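Local structure of leucine aminopeptidase 2 (2XQ0) at residues D65-V79 and R93-N105. The protein is a zinc-dependent aminopeptidase of the M1 family that preferentially cleaves di- and tripeptides and also shows low epoxide hydrolase activity in vitro. Sequence-based numbering, arbitrary orientation.
Sequences DELHLDTSYLDVQEV and RKEPLGSRLVINN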
loop_
_atom_site.group_PDB
_atom_site.type_symbol
_atom_site.label_atom_id
_atom_site.label_comp_id
_atom_site.label_asym_id
_atom_site.label_seq_id
_atom_site.Cartn_x
_atom_site.Cartn_y
_atom_site.Cartn_z
ATOM N N ASP A 65 -27.008 25.851 11.557
ATOM C CA ASP A 65 -25.785 25.533 10.825
ATOM C C ASP A 65 -24.753 24.870 11.734
ATOM O O ASP A 65 -24.376 25.415 12.772
ATOM C CB ASP A 65 -25.189 26.779 10.179
ATOM C CG ASP A 65 -24.459 26.463 8.897
ATOM O OD1 ASP A 65 -23.310 26.922 8.726
ATOM O OD2 ASP A 65 -25.039 25.732 8.065
ATOM N N GLU A 66 -24.303 23.687 11.335
ATOM C CA GLU A 66 -23.395 22.905 12.155
ATOM C C GLU A 66 -22.193 22.430 11.356
ATOM O O GLU A 66 -22.282 22.242 10.142
ATOM C CB GLU A 66 -24.115 21.685 12.726
ATOM C CG GLU A 66 -25.082 21.982 13.853
ATOM C CD GLU A 66 -25.894 20.761 14.243
ATOM O OE1 GLU A 66 -26.500 20.770 15.340
ATOM O OE2 GLU A 66 -25.922 19.792 13.451
ATOM N N LEU A 67 -21.079 22.252 12.057
ATOM C CA LEU A 67 -19.911 21.549 11.534
ATOM C C LEU A 67 -20.086 20.111 11.955
ATOM O O LEU A 67 -20.421 19.855 13.106
ATOM C CB LEU A 67 -18.639 22.046 12.218
ATOM C CG LEU A 67 -17.639 23.016 11.593
ATOM C CD1 LEU A 67 -17.146 22.516 10.241
ATOM C CD2 LEU A 67 -18.234 24.403 11.486
ATOM N N HIS A 68 -19.851 19.176 11.040
ATOM C CA HIS A 68 -19.853 17.762 11.368
ATOM C C HIS A 68 -18.473 17.237 10.983
ATOM O O HIS A 68 -18.078 17.315 9.815
ATOM C CB HIS A 68 -20.884 16.999 10.539
ATOM C CG HIS A 68 -22.304 17.329 10.864
ATOM N ND1 HIS A 68 -23.362 16.858 10.120
ATOM C CD2 HIS A 68 -22.845 18.091 11.846
ATOM C CE1 HIS A 68 -24.495 17.305 10.631
ATOM N NE2 HIS A 68 -24.207 18.056 11.680
ATOM N N LEU A 69 -17.737 16.708 11.952
ATOM C CA LEU A 69 -16.427 16.111 11.656
ATOM C C LEU A 69 -16.403 14.623 12.011
ATOM O O LEU A 69 -17.229 14.138 12.803
ATOM C CB LEU A 69 -15.287 16.858 12.368
ATOM C CG LEU A 69 -15.003 18.350 12.092
ATOM C CD1 LEU A 69 -13.702 18.807 12.744
ATOM C CD2 LEU A 69 -14.928 18.653 10.636
ATOM N N ASP A 70 -15.452 13.908 11.408
ATOM C CA ASP A 70 -15.242 12.485 11.632
ATOM C C ASP A 70 -14.369 12.354 12.870
ATOM O O ASP A 70 -13.446 13.128 13.038
ATOM C CB ASP A 70 -14.437 11.895 10.458
ATOM C CG ASP A 70 -15.257 11.713 9.189
ATOM O OD1 ASP A 70 -16.240 10.948 9.234
ATOM O OD2 ASP A 70 -14.877 12.282 8.128
ATOM N N THR A 71 -14.656 11.383 13.725
ATOM C CA THR A 71 -13.733 10.975 14.778
ATOM C C THR A 71 -13.953 9.500 14.972
ATOM O O THR A 71 -15.008 8.983 14.597
ATOM C CB THR A 71 -13.981 11.682 16.150
ATOM O OG1 THR A 71 -15.127 11.115 16.801
ATOM C CG2 THR A 71 -14.168 13.168 15.981
ATOM N N SER A 72 -12.954 8.830 15.542
ATOM C CA SER A 72 -13.071 7.438 15.949
ATOM C C SER A 72 -12.211 7.191 17.187
ATOM O O SER A 72 -10.979 7.275 17.134
ATOM C CB SER A 72 -12.627 6.499 14.832
ATOM O OG SER A 72 -12.667 5.167 15.315
ATOM N N TYR A 73 -12.867 6.893 18.300
ATOM C CA TYR A 73 -12.189 6.675 19.569
ATOM C C TYR A 73 -11.261 7.822 19.946
ATOM O O TYR A 73 -10.159 7.595 20.453
ATOM C CB TYR A 73 -11.381 5.382 19.523
ATOM C CG TYR A 73 -12.151 4.154 19.101
ATOM C CD1 TYR A 73 -13.222 3.680 19.849
ATOM C CD2 TYR A 73 -11.783 3.448 17.964
ATOM C CE1 TYR A 73 -13.910 2.544 19.464
ATOM C CE2 TYR A 73 -12.460 2.323 17.569
ATOM C CZ TYR A 73 -13.520 1.871 18.320
ATOM O OH TYR A 73 -14.178 0.740 17.914
ATOM N N LEU A 74 -11.683 9.050 19.691
ATOM C CA LEU A 74 -10.945 10.198 20.221
ATOM C C LEU A 74 -11.606 10.710 21.493
ATOM O O LEU A 74 -12.811 10.540 21.699
ATOM C CB LEU A 74 -10.857 11.341 19.212
ATOM C CG LEU A 74 -10.050 11.144 17.940
ATOM C CD1 LEU A 74 -10.222 12.347 17.009
ATOM C CD2 LEU A 74 -8.595 10.928 18.281
ATOM N N ASP A 75 -10.798 11.314 22.354
ATOM C CA ASP A 75 -11.294 12.054 23.500
ATOM C C ASP A 75 -11.282 13.540 23.105
ATOM O O ASP A 75 -10.246 14.188 23.163
ATOM C CB ASP A 75 -10.373 11.782 24.700
ATOM C CG ASP A 75 -10.773 12.536 25.946
ATOM O OD1 ASP A 75 -11.829 13.203 25.949
ATOM O OD2 ASP A 75 -10.011 12.452 26.937
ATOM N N VAL A 76 -12.424 14.067 22.667
ATOM C CA VAL A 76 -12.520 15.486 22.327
ATOM C C VAL A 76 -12.799 16.305 23.594
ATOM O O VAL A 76 -13.784 16.071 24.298
ATOM C CB VAL A 76 -13.617 15.760 21.275
ATOM C CG1 VAL A 76 -13.709 17.256 20.966
ATOM C CG2 VAL A 76 -13.334 14.975 19.996
ATOM N N GLN A 77 -11.935 17.275 23.864
ATOM C CA GLN A 77 -11.907 17.934 25.168
ATOM C C GLN A 77 -12.512 19.326 25.148
ATOM O O GLN A 77 -13.300 19.681 26.035
ATOM C CB GLN A 77 -10.467 18.001 25.682
ATOM C CG GLN A 77 -9.844 16.654 25.921
ATOM C CD GLN A 77 -8.347 16.753 26.099
ATOM O OE1 GLN A 77 -7.659 17.388 25.299
ATOM N NE2 GLN A 77 -7.830 16.126 27.149
ATOM N N GLU A 78 -12.134 20.120 24.151
ATOM C CA GLU A 78 -12.643 21.483 24.047
ATOM C C GLU A 78 -12.709 21.877 22.586
ATOM O O GLU A 78 -11.944 21.378 21.776
ATOM C CB GLU A 78 -11.729 22.467 24.791
ATOM C CG GLU A 78 -11.517 22.157 26.265
ATOM C CD GLU A 78 -10.435 23.019 26.908
ATOM O OE1 GLU A 78 -10.300 24.202 26.527
ATOM O OE2 GLU A 78 -9.719 22.510 27.800
ATOM N N VAL A 79 -13.616 22.788 22.258
ATOM C CA VAL A 79 -13.698 23.350 20.913
ATOM C C VAL A 79 -13.888 24.866 20.973
ATOM O O VAL A 79 -14.753 25.366 21.712
ATOM C CB VAL A 79 -14.896 22.791 20.147
ATOM C CG1 VAL A 79 -14.926 23.391 18.750
ATOM C CG2 VAL A 79 -14.850 21.261 20.092
ATOM N N ARG A 93 -21.074 6.054 18.515
ATOM C CA ARG A 93 -20.365 5.413 17.438
ATOM C C ARG A 93 -21.335 4.661 16.524
ATOM O O ARG A 93 -22.269 4.024 16.991
ATOM C CB ARG A 93 -19.354 4.464 18.056
ATOM C CG ARG A 93 -18.353 3.976 17.111
ATOM C CD ARG A 93 -17.312 3.123 17.800
ATOM N NE ARG A 93 -16.582 2.452 16.739
ATOM C CZ ARG A 93 -15.663 3.053 15.997
ATOM N NH1 ARG A 93 -15.328 4.314 16.254
ATOM N NH2 ARG A 93 -15.060 2.386 15.029
ATOM N N LYS A 94 -21.130 4.766 15.218
ATOM C CA LYS A 94 -21.830 3.896 14.278
ATOM C C LYS A 94 -20.799 3.185 13.416
ATOM O O LYS A 94 -19.936 3.830 12.825
ATOM C CB LYS A 94 -22.779 4.693 13.388
ATOM C CG LYS A 94 -22.104 5.794 12.591
ATOM C CD LYS A 94 -22.830 6.056 11.269
ATOM C CE LYS A 94 -22.617 4.910 10.279
ATOM N NZ LYS A 94 -23.253 5.171 8.956
ATOM N N GLU A 95 -20.872 1.860 13.346
ATOM C CA GLU A 95 -19.872 1.130 12.596
ATOM C C GLU A 95 -20.232 1.143 11.118
ATOM O O GLU A 95 -21.408 1.215 10.768
ATOM C CB GLU A 95 -19.739 -0.294 13.122
ATOM C CG GLU A 95 -19.537 -0.353 14.628
ATOM C CD GLU A 95 -18.168 0.126 15.062
ATOM O OE1 GLU A 95 -17.289 0.298 14.192
ATOM O OE2 GLU A 95 -17.964 0.316 16.282
ATOM N N PRO A 96 -19.215 1.090 10.250
ATOM C CA PRO A 96 -17.818 1.095 10.666
ATOM C C PRO A 96 -17.236 2.499 10.592
ATOM O O PRO A 96 -16.024 2.623 10.650
ATOM C CB PRO A 96 -17.153 0.224 9.603
ATOM C CG PRO A 96 -17.933 0.518 8.374
ATOM C CD PRO A 96 -19.349 0.823 8.805
ATOM N N LEU A 97 -18.066 3.535 10.483
ATOM C CA LEU A 97 -17.522 4.867 10.183
ATOM C C LEU A 97 -17.096 5.725 11.383
ATOM O O LEU A 97 -16.403 6.731 11.201
ATOM C CB LEU A 97 -18.478 5.662 9.287
ATOM C CG LEU A 97 -18.768 5.046 7.912
ATOM C CD1 LEU A 97 -19.666 5.952 7.122
ATOM C CD2 LEU A 97 -17.450 4.749 7.138
ATOM N N GLY A 98 -17.535 5.366 12.585
ATOM C CA GLY A 98 -17.098 6.076 13.781
ATOM C C GLY A 98 -18.118 7.001 14.443
ATOM O O GLY A 98 -19.341 6.818 14.321
ATOM N N SER A 99 -17.606 8.008 15.157
ATOM C CA SER A 99 -18.437 8.884 15.977
ATOM C C SER A 99 -18.431 10.287 15.399
ATOM O O SER A 99 -17.412 10.957 15.396
ATOM C CB SER A 99 -17.914 8.927 17.424
ATOM O OG SER A 99 -17.929 7.637 18.017
ATOM N N ARG A 100 -19.573 10.747 14.915
ATOM C CA ARG A 100 -19.630 12.083 14.345
ATOM C C ARG A 100 -19.478 13.128 15.447
ATOM O O ARG A 100 -20.112 13.031 16.490
ATOM C CB ARG A 100 -20.951 12.289 13.598
ATOM C CG ARG A 100 -21.106 13.681 12.995
ATOM C CD ARG A 100 -22.510 13.865 12.376
ATOM N NE ARG A 100 -22.645 13.206 11.080
ATOM C CZ ARG A 100 -23.525 12.247 10.811
ATOM N NH1 ARG A 100 -24.355 11.830 11.749
ATOM N NH2 ARG A 100 -23.579 11.706 9.599
ATOM N N LEU A 101 -18.645 14.137 15.204
ATOM C CA LEU A 101 -18.495 15.245 16.132
ATOM C C LEU A 101 -19.293 16.405 15.574
ATOM O O LEU A 101 -19.085 16.812 14.439
ATOM C CB LEU A 101 -17.025 15.654 16.254
ATOM C CG LEU A 101 -16.731 17.027 16.868
ATOM C CD1 LEU A 101 -17.188 17.098 18.348
ATOM C CD2 LEU A 101 -15.233 17.353 16.744
ATOM N N VAL A 102 -20.199 16.944 16.376
ATOM C CA VAL A 102 -21.131 17.955 15.891
ATOM C C VAL A 102 -20.845 19.268 16.600
ATOM O O VAL A 102 -20.836 19.329 17.831
ATOM C CB VAL A 102 -22.568 17.534 16.168
ATOM C CG1 VAL A 102 -23.536 18.670 15.813
ATOM C CG2 VAL A 102 -22.887 16.240 15.391
ATOM N N ILE A 103 -20.597 20.313 15.824
ATOM C CA ILE A 103 -20.179 21.586 16.388
ATOM C C ILE A 103 -21.117 22.682 15.914
ATOM O O ILE A 103 -21.424 22.771 14.733
ATOM C CB ILE A 103 -18.731 21.946 15.967
ATOM C CG1 ILE A 103 -17.752 20.859 16.413
ATOM C CG2 ILE A 103 -18.328 23.299 16.559
ATOM C CD1 ILE A 103 -16.364 20.935 15.729
ATOM N N ASN A 104 -21.581 23.508 16.842
ATOM C CA ASN A 104 -22.428 24.633 16.498
ATOM C C ASN A 104 -21.555 25.805 16.121
ATOM O O ASN A 104 -20.795 26.289 16.953
ATOM C CB ASN A 104 -23.299 25.015 17.700
ATOM C CG ASN A 104 -23.939 26.381 17.546
ATOM O OD1 ASN A 104 -24.485 26.712 16.493
ATOM N ND2 ASN A 104 -23.877 27.181 18.602
ATOM N N ASN A 105 -21.638 26.265 14.875
ATOM C CA ASN A 105 -20.834 27.424 14.496
ATOM C C ASN A 105 -21.642 28.715 14.364
ATOM O O ASN A 105 -22.201 29.022 13.309
ATOM C CB ASN A 105 -19.959 27.162 13.261
ATOM C CG ASN A 105 -20.758 26.800 12.036
ATOM O OD1 ASN A 105 -21.835 26.210 12.128
ATOM N ND2 ASN A 105 -20.228 27.142 10.870
HETATM O O HOH W 1 -16.438 9.623 11.774
HETATM O O HOH W 2 -15.666 6.168 18.478
#
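Arg93 reaches Tyr73 on a chain extended from CG to NE, with CG turned away from its backbone N (chi1 -166°), and its guanidinium comes down flat on the phenol ring. The planes are 16° apart and Arg93 CZ stands 3.9 Å from the centroid of the Tyr73 ring, an off-centre cation-pi stack. Arginine suits this place because its edge stays available for bonds: Arg93 NH1 gives a hydrogen bond to Ser72 OG (2.9 Å) and another to a water that also meets Tyr73 N and Ser99 OG, while Arg93 NE makes a salt bridge with Glu95 OE2 (2.6 Å). Together these fix its rotation.

Thr71 places OG1 between its backbone N and carbonyl carbon (chi1 76°), where the hydroxyl donates to Ser99 O (2.7 Å); its methyl CG2 packs on Leu101 CB. Gly98 fits where a side chain would run into Thr71 O.

From Thr71 and Ser99 the pairing runs on into antiparallel strands 66-69 and 101-104. Leu67 with Ile103 and Leu69 with Leu101 are hydrogen-bonded pairs, their apolar side chains on one face. The other face is more polar: Arg100 CD lies over the His68 ring (4.0 Å to its centroid), and His68 NE2 donates to Glu66 OE2 (3.0 Å), whose carboxylate covers Val102 CG1.

Strand 66-69 is the edge strand of the large M1 N-terminal domain sheet, followed by 101-104 and 84-90. Strand 74-81, beyond 84-90, still meets 101-104 through side chains, Val79 CG1 on Ile103 CG2 (4.0 Å) and Val76 on Leu101. Leu67 touches Leu54 and Phe112, Leu69 Phe52 and Ile116, of strands 45-56 and 111-120.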